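Local coordinates for protein putative tautomerase (Streptomyces achromogenes, PDB 3RY0) that is of unknown specific function but has the small beta-alpha-beta fold of the tautomerase (MIF-clan) enzymes and assembles from six copies, at residues A[3-8]-A[21-26]; A[14-19]-A[40-45]; A[25-28]-A[32-35]. All blocks are in the same frame, centred on the assembly; numbering follows the deposited sequence.

Contact 1. Residues A[3-8]-A[21-26]; sequences IRVTLL and EALTAA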
# COMPACT_ATOMS: atom_id res chain seq x y z
N ILE A 3 -9.88 3.06 3.35
CA ILE A 3 -10.14 2.73 1.95
C ILE A 3 -9.15 3.49 1.06
O ILE A 3 -9.15 4.74 1.07
CB ILE A 3 -11.59 3.12 1.55
CG1 ILE A 3 -12.56 2.35 2.38
CG2 ILE A 3 -11.84 2.83 0.04
CD1 ILE A 3 -14.06 2.87 2.23
N ARG A 4 -8.28 2.80 0.34
CA ARG A 4 -7.28 3.47 -0.51
C ARG A 4 -7.70 3.19 -1.93
O ARG A 4 -7.74 2.01 -2.33
CB ARG A 4 -5.88 2.92 -0.29
CG ARG A 4 -4.82 3.82 -0.88
CD ARG A 4 -3.34 3.48 -0.31
NE ARG A 4 -2.69 4.78 0.00
CZ ARG A 4 -2.24 5.28 1.17
NH1 ARG A 4 -1.73 6.48 1.08
NH2 ARG A 4 -2.13 4.65 2.43
N VAL A 5 -7.92 4.24 -2.71
CA VAL A 5 -8.37 4.07 -4.08
C VAL A 5 -7.23 4.47 -5.00
O VAL A 5 -6.60 5.55 -4.79
CB VAL A 5 -9.55 5.00 -4.37
CG1 VAL A 5 -10.09 4.90 -5.82
CG2 VAL A 5 -10.62 4.81 -3.36
N THR A 6 -6.98 3.67 -6.03
CA THR A 6 -6.01 4.09 -7.04
C THR A 6 -6.77 4.29 -8.38
O THR A 6 -7.40 3.35 -8.85
CB THR A 6 -4.98 2.94 -7.20
OG1 THR A 6 -4.36 2.64 -5.94
CG2 THR A 6 -3.83 3.39 -8.17
N LEU A 7 -6.67 5.50 -8.89
CA LEU A 7 -7.39 5.91 -10.11
C LEU A 7 -6.46 6.43 -11.09
O LEU A 7 -5.49 7.02 -10.71
CB LEU A 7 -8.30 7.14 -9.84
CG LEU A 7 -9.40 7.05 -8.80
CD1 LEU A 7 -10.26 8.34 -8.83
CD2 LEU A 7 -10.29 5.78 -9.12
N LEU A 8 -6.76 6.36 -12.38
CA LEU A 8 -6.01 7.17 -13.37
C LEU A 8 -6.25 8.62 -13.18
O LEU A 8 -7.44 9.03 -12.88
CB LEU A 8 -6.44 6.85 -14.78
CG LEU A 8 -5.95 5.56 -15.31
CD1 LEU A 8 -6.78 5.15 -16.60
CD2 LEU A 8 -4.45 5.65 -15.73
N GLU A 21 -17.48 10.34 -0.85
CA GLU A 21 -18.74 10.18 -0.12
C GLU A 21 -19.42 8.85 -0.32
O GLU A 21 -19.83 8.20 0.65
CB GLU A 21 -19.71 11.31 -0.53
CG GLU A 21 -21.01 11.40 0.31
CD GLU A 21 -22.01 10.29 0.05
OE1 GLU A 21 -22.20 9.83 -1.10
OE2 GLU A 21 -22.66 9.91 1.07
N ALA A 22 -19.43 8.37 -1.57
CA ALA A 22 -20.14 7.15 -1.85
C ALA A 22 -19.48 5.89 -1.35
O ALA A 22 -20.11 4.95 -0.85
CB ALA A 22 -20.40 7.05 -3.34
N LEU A 23 -18.13 5.90 -1.38
CA LEU A 23 -17.41 4.75 -0.77
C LEU A 23 -17.60 4.69 0.74
O LEU A 23 -17.76 3.63 1.32
CB LEU A 23 -15.91 4.86 -1.11
CG LEU A 23 -15.58 4.67 -2.59
CD1 LEU A 23 -14.07 4.96 -2.76
CD2 LEU A 23 -15.84 3.25 -3.06
N THR A 24 -17.68 5.88 1.31
CA THR A 24 -17.91 5.97 2.77
C THR A 24 -19.33 5.47 3.12
O THR A 24 -19.45 4.70 4.08
CB THR A 24 -17.72 7.42 3.26
OG1 THR A 24 -16.36 7.82 2.98
CG2 THR A 24 -18.02 7.57 4.75
N ALA A 25 -20.34 5.88 2.31
CA ALA A 25 -21.70 5.36 2.58
C ALA A 25 -21.77 3.87 2.44
O ALA A 25 -22.36 3.17 3.29
CB ALA A 25 -22.65 6.05 1.59
N ALA A 26 -21.06 3.31 1.47
CA ALA A 26 -21.06 1.88 1.25
C ALA A 26 -20.46 1.18 2.44
O ALA A 26 -20.98 0.16 2.91
CB ALA A 26 -20.23 1.52 0.03
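Val5 and Leu23 make the tightest touch here, with Val5 CG2 lying 3.5 Å from Leu23 CD1. Ile3 adds two longer approaches to the same leucine. Its branch methyl CG2 is 4.2 Å from Leu23 CD1, and its terminal CD1 comes within 3.9 Å of the backbone oxygen Leu23 O. One leucine methyl is therefore shared between two strand residues, while the longer arm of Ile3 runs past it to the helix backbone. The leucine side chain is oblique to both partners. No hydrogen bond spans the segments, so the contact is purely van der Waals, and all three residues are buried.

The first torsions help set these touches. Leu23 has CG turned away from its own carbonyl carbon and placed beside its backbone N (chi1 -67°). In Val5, CG1 opposes the backbone N (chi1 179°), which leaves CG2 as the methyl presented to Leu23. Ile3 and Val5 are two apart on the strand and point to the same side, whereas Arg4 between them points away from the helix.

The backbones stay well separated, the nearest CA pair being Ile3 and Leu23 at 8.0 Å. The contact seats helix 13-31 on strand 2-8, which pairs in parallel with strand 39-45. Strand 2-8 also pairs antiparallel with a strand of the second subunit, whose own Leu23 and Ile3 pack against their counterparts here, extending both sheet and helix layer across the interface.

Contact 2. Residues A[14-19]-A[40-45]; sequences QEVAAL and VIVEET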
# COMPACT_ATOMS: atom_id res chain seq x y z
N GLN A 14 -15.21 17.07 -8.97
CA GLN A 14 -16.54 16.77 -8.45
C GLN A 14 -16.71 15.25 -8.36
O GLN A 14 -17.34 14.74 -7.46
CB GLN A 14 -17.57 17.33 -9.50
CG GLN A 14 -17.65 18.87 -9.67
CD GLN A 14 -16.35 19.63 -10.17
OE1 GLN A 14 -15.52 19.12 -10.98
NE2 GLN A 14 -16.21 20.90 -9.70
N GLU A 15 -16.20 14.51 -9.36
CA GLU A 15 -16.29 13.07 -9.35
C GLU A 15 -15.48 12.52 -8.13
O GLU A 15 -15.97 11.59 -7.49
CB GLU A 15 -15.66 12.44 -10.60
CG GLU A 15 -16.50 12.64 -11.86
CD GLU A 15 -15.75 12.17 -13.09
OE1 GLU A 15 -14.69 12.79 -13.38
OE2 GLU A 15 -16.21 11.25 -13.76
N VAL A 16 -14.29 13.07 -7.90
CA VAL A 16 -13.44 12.54 -6.76
C VAL A 16 -14.20 12.81 -5.45
O VAL A 16 -14.26 11.91 -4.62
CB VAL A 16 -12.09 13.20 -6.79
CG1 VAL A 16 -11.35 12.82 -5.49
CG2 VAL A 16 -11.27 12.61 -7.98
N ALA A 17 -14.82 14.00 -5.27
CA ALA A 17 -15.53 14.28 -4.04
C ALA A 17 -16.77 13.33 -3.87
O ALA A 17 -17.06 12.81 -2.82
CB ALA A 17 -16.01 15.72 -4.06
N ALA A 18 -17.47 13.08 -4.98
CA ALA A 18 -18.60 12.18 -4.94
C ALA A 18 -18.18 10.75 -4.65
O ALA A 18 -18.85 10.04 -3.88
CB ALA A 18 -19.39 12.21 -6.23
N LEU A 19 -17.03 10.31 -5.20
CA LEU A 19 -16.52 8.97 -4.88
C LEU A 19 -16.20 8.80 -3.38
O LEU A 19 -16.52 7.78 -2.80
CB LEU A 19 -15.28 8.80 -5.78
CG LEU A 19 -14.57 7.45 -5.54
CD1 LEU A 19 -15.35 6.24 -6.06
CD2 LEU A 19 -13.15 7.48 -6.13
N VAL A 40 -10.88 7.64 3.62
CA VAL A 40 -10.62 7.31 2.21
C VAL A 40 -9.47 8.15 1.75
O VAL A 40 -9.46 9.42 1.92
CB VAL A 40 -11.87 7.62 1.32
CG1 VAL A 40 -11.64 7.13 -0.10
CG2 VAL A 40 -13.16 6.98 1.83
N ILE A 41 -8.48 7.52 1.09
CA ILE A 41 -7.38 8.22 0.48
C ILE A 41 -7.44 7.92 -1.04
O ILE A 41 -7.48 6.71 -1.43
CB ILE A 41 -5.99 7.71 0.99
CG1 ILE A 41 -5.94 7.80 2.51
CG2 ILE A 41 -4.87 8.54 0.22
CD1 ILE A 41 -5.70 9.16 3.09
N VAL A 42 -7.48 8.93 -1.86
CA VAL A 42 -7.59 8.75 -3.32
C VAL A 42 -6.25 9.08 -3.91
O VAL A 42 -5.78 10.25 -3.77
CB VAL A 42 -8.71 9.61 -3.94
CG1 VAL A 42 -8.72 9.46 -5.51
CG2 VAL A 42 -10.07 9.23 -3.44
N GLU A 43 -5.64 8.13 -4.62
CA GLU A 43 -4.33 8.36 -5.25
C GLU A 43 -4.59 8.35 -6.78
O GLU A 43 -5.45 7.59 -7.27
CB GLU A 43 -3.48 7.14 -4.97
CG GLU A 43 -3.23 6.91 -3.53
CD GLU A 43 -2.41 5.63 -3.32
OE1 GLU A 43 -2.56 4.64 -4.13
OE2 GLU A 43 -1.64 5.66 -2.32
N GLU A 44 -3.93 9.24 -7.53
CA GLU A 44 -4.10 9.38 -8.99
C GLU A 44 -2.74 8.98 -9.58
O GLU A 44 -1.65 9.38 -9.12
CB GLU A 44 -4.47 10.81 -9.36
CG GLU A 44 -5.87 11.11 -8.87
CD GLU A 44 -6.54 12.36 -9.50
OE1 GLU A 44 -6.04 12.88 -10.51
OE2 GLU A 44 -7.60 12.77 -8.98
N THR A 45 -2.80 8.13 -10.60
CA THR A 45 -1.65 7.63 -11.27
C THR A 45 -1.66 8.14 -12.73
O THR A 45 -2.69 7.99 -13.41
CB THR A 45 -1.69 6.07 -11.28
OG1 THR A 45 -1.74 5.63 -9.89
CG2 THR A 45 -0.53 5.52 -11.98
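Val16 faces Val42 and Glu44 where the helix of a beta-alpha-beta unit packs on its second strand, the crossover of this tautomerase-family fold. The axes of segments 14-19 and 40-45 approach to 10.1 Å and run roughly antiparallel, at 147°, as expected when a helix returns the chain to the start of a parallel strand.

From the CA of Val16, the CB heads toward the strand, but the touching is done by the two methyls. CG1, placed opposite the backbone N (chi1 171°), meets Val42 CG1 at 4.3 Å. CG2 diverges to a different partner, the carboxylate oxygen Glu44 OE2, at 3.8 Å. The valine fork thus straddles an apolar and a polar neighbour. Glu44 comes to meet it from the opposite direction: its chain is extended beyond CG, which carries the carboxylate from the strand across to the helix.

The touch on OE2 is one of packing, without a hydrogen bond. The same oxygen has a long, weak ion pair with Arg49 of the third subunit, and Phe51 of that subunit packs on both Val16 and Val42, so the helix-strand seam is partly closed by another chain.

One turn on, the end of Leu19 reaches the same strand residue: its methyl CD2 lies 4.4 Å from Val42 CG2, the second methyl of the valine already touched by Val16.

Contact 3. Residues A[25-28]-A[32-35]; sequences AAAH and GTPV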
# COMPACT_ATOMS: atom_id res chain seq x y z
N ALA A 25 -20.34 5.88 2.31
CA ALA A 25 -21.70 5.36 2.58
C ALA A 25 -21.77 3.87 2.44
O ALA A 25 -22.36 3.17 3.29
CB ALA A 25 -22.65 6.05 1.59
N ALA A 26 -21.06 3.31 1.47
CA ALA A 26 -21.06 1.88 1.25
C ALA A 26 -20.46 1.18 2.44
O ALA A 26 -20.98 0.16 2.91
CB ALA A 26 -20.23 1.52 0.03
N ALA A 27 -19.32 1.66 2.99
CA ALA A 27 -18.73 1.01 4.18
C ALA A 27 -19.70 1.19 5.38
O ALA A 27 -19.87 0.20 6.16
CB ALA A 27 -17.35 1.66 4.49
N HIS A 28 -20.29 2.37 5.52
CA HIS A 28 -21.26 2.55 6.64
C HIS A 28 -22.40 1.58 6.61
O HIS A 28 -22.67 0.93 7.64
CB HIS A 28 -21.76 3.99 6.60
CG HIS A 28 -22.82 4.32 7.62
ND1 HIS A 28 -22.59 4.24 8.98
CD2 HIS A 28 -24.12 4.63 7.47
CE1 HIS A 28 -23.72 4.54 9.62
NE2 HIS A 28 -24.66 4.78 8.71
N GLY A 32 -21.70 -1.19 9.26
CA GLY A 32 -22.24 -0.60 10.51
C GLY A 32 -21.28 0.47 11.05
O GLY A 32 -21.64 1.24 11.98
N THR A 33 -20.11 0.62 10.46
CA THR A 33 -19.09 1.52 11.00
C THR A 33 -19.65 2.96 10.91
O THR A 33 -20.17 3.40 9.88
CB THR A 33 -17.74 1.32 10.23
OG1 THR A 33 -16.72 2.18 10.81
CG2 THR A 33 -17.89 1.70 8.91
N PRO A 34 -19.51 3.78 11.95
CA PRO A 34 -19.90 5.18 11.84
C PRO A 34 -19.15 5.92 10.71
O PRO A 34 -17.94 5.60 10.52
CB PRO A 34 -19.57 5.77 13.25
CG PRO A 34 -19.59 4.53 14.12
CD PRO A 34 -19.03 3.42 13.28
N VAL A 35 -19.77 6.82 9.97
CA VAL A 35 -19.05 7.49 8.89
C VAL A 35 -17.78 8.16 9.31
O VAL A 35 -16.76 8.12 8.60
CB VAL A 35 -19.87 8.41 7.96
CG1 VAL A 35 -21.04 7.65 7.32
CG2 VAL A 35 -20.36 9.61 8.65
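His28 is joined to the segment 32-35 by two hydrogen bonds, one from its ring and one to its backbone. The ring nitrogen ND1 donates to Thr33 O at 2.7 Å, and the bond is nearly straight, with 169° at the hydrogen. Relative to the imidazole, the acceptor is close to the ring plane; relative to the carbonyl, the donor sits 36° above its plane, away from the lone-pair directions. ND1 is the donor, so it carries a hydrogen in this bond. CG standing opposite the backbone N (chi1 176°) turns the ring outward from the helix, to the side where Thr33 O and Val35 lie.

Thr33 O receives a second, weaker approach from the CH of His28 CA, 3.5 Å away, so one carbonyl is engaged by both the ring and the backbone of the same residue. His28 O is satisfied in turn by Gly32 N at 2.8 Å, through a clearly bent bond that also lies above the carbonyl plane. Gly32 is the first residue to leave helical geometry, and it does so with positive phi, where a beta carbon would press on the preceding carbonyl.

Looser packing accompanies the bonds. Val35 CG1 sits 4.2 Å from the His28 ring centroid in an off-centre CH-pi contact, and the methyl Thr33 CG2 rests 3.7 Å from the carbonyl oxygen Ala27 O.

These bonds fold the chain back on the last turns of helix 13-31 as it enters the loop leading to strand 39-45. Thr33 also packs on Pro1 and Val38, which puts the turn beside the start of strand 2-8 and the approach to strand 39-45.

In the fold
All three contacts use helix 13-31. Along the chain, contacts 1 and 2 interleave: segments 3-8, 14-19, 21-26 and 40-45, the middle two on the same helix. Their centres are 7 Å apart, and they place successive parts of that helix on neighbouring parallel strands, joined directly by the salt bridge Arg4 NE to Glu43 OE2 at 2.7 Å. Contact 3 shares Ala25 and Ala26 with contact 1, with centres about 12 Å apart, and lies about 17 Å from contact 2, centre to centre, without touching it. Contacts 1 and 2 pack the helix of the beta-alpha-beta unit on its two strands, and contact 3 lies where the chain leaves that helix. The sheet continues into neighbouring subunits of the six-chain assembly.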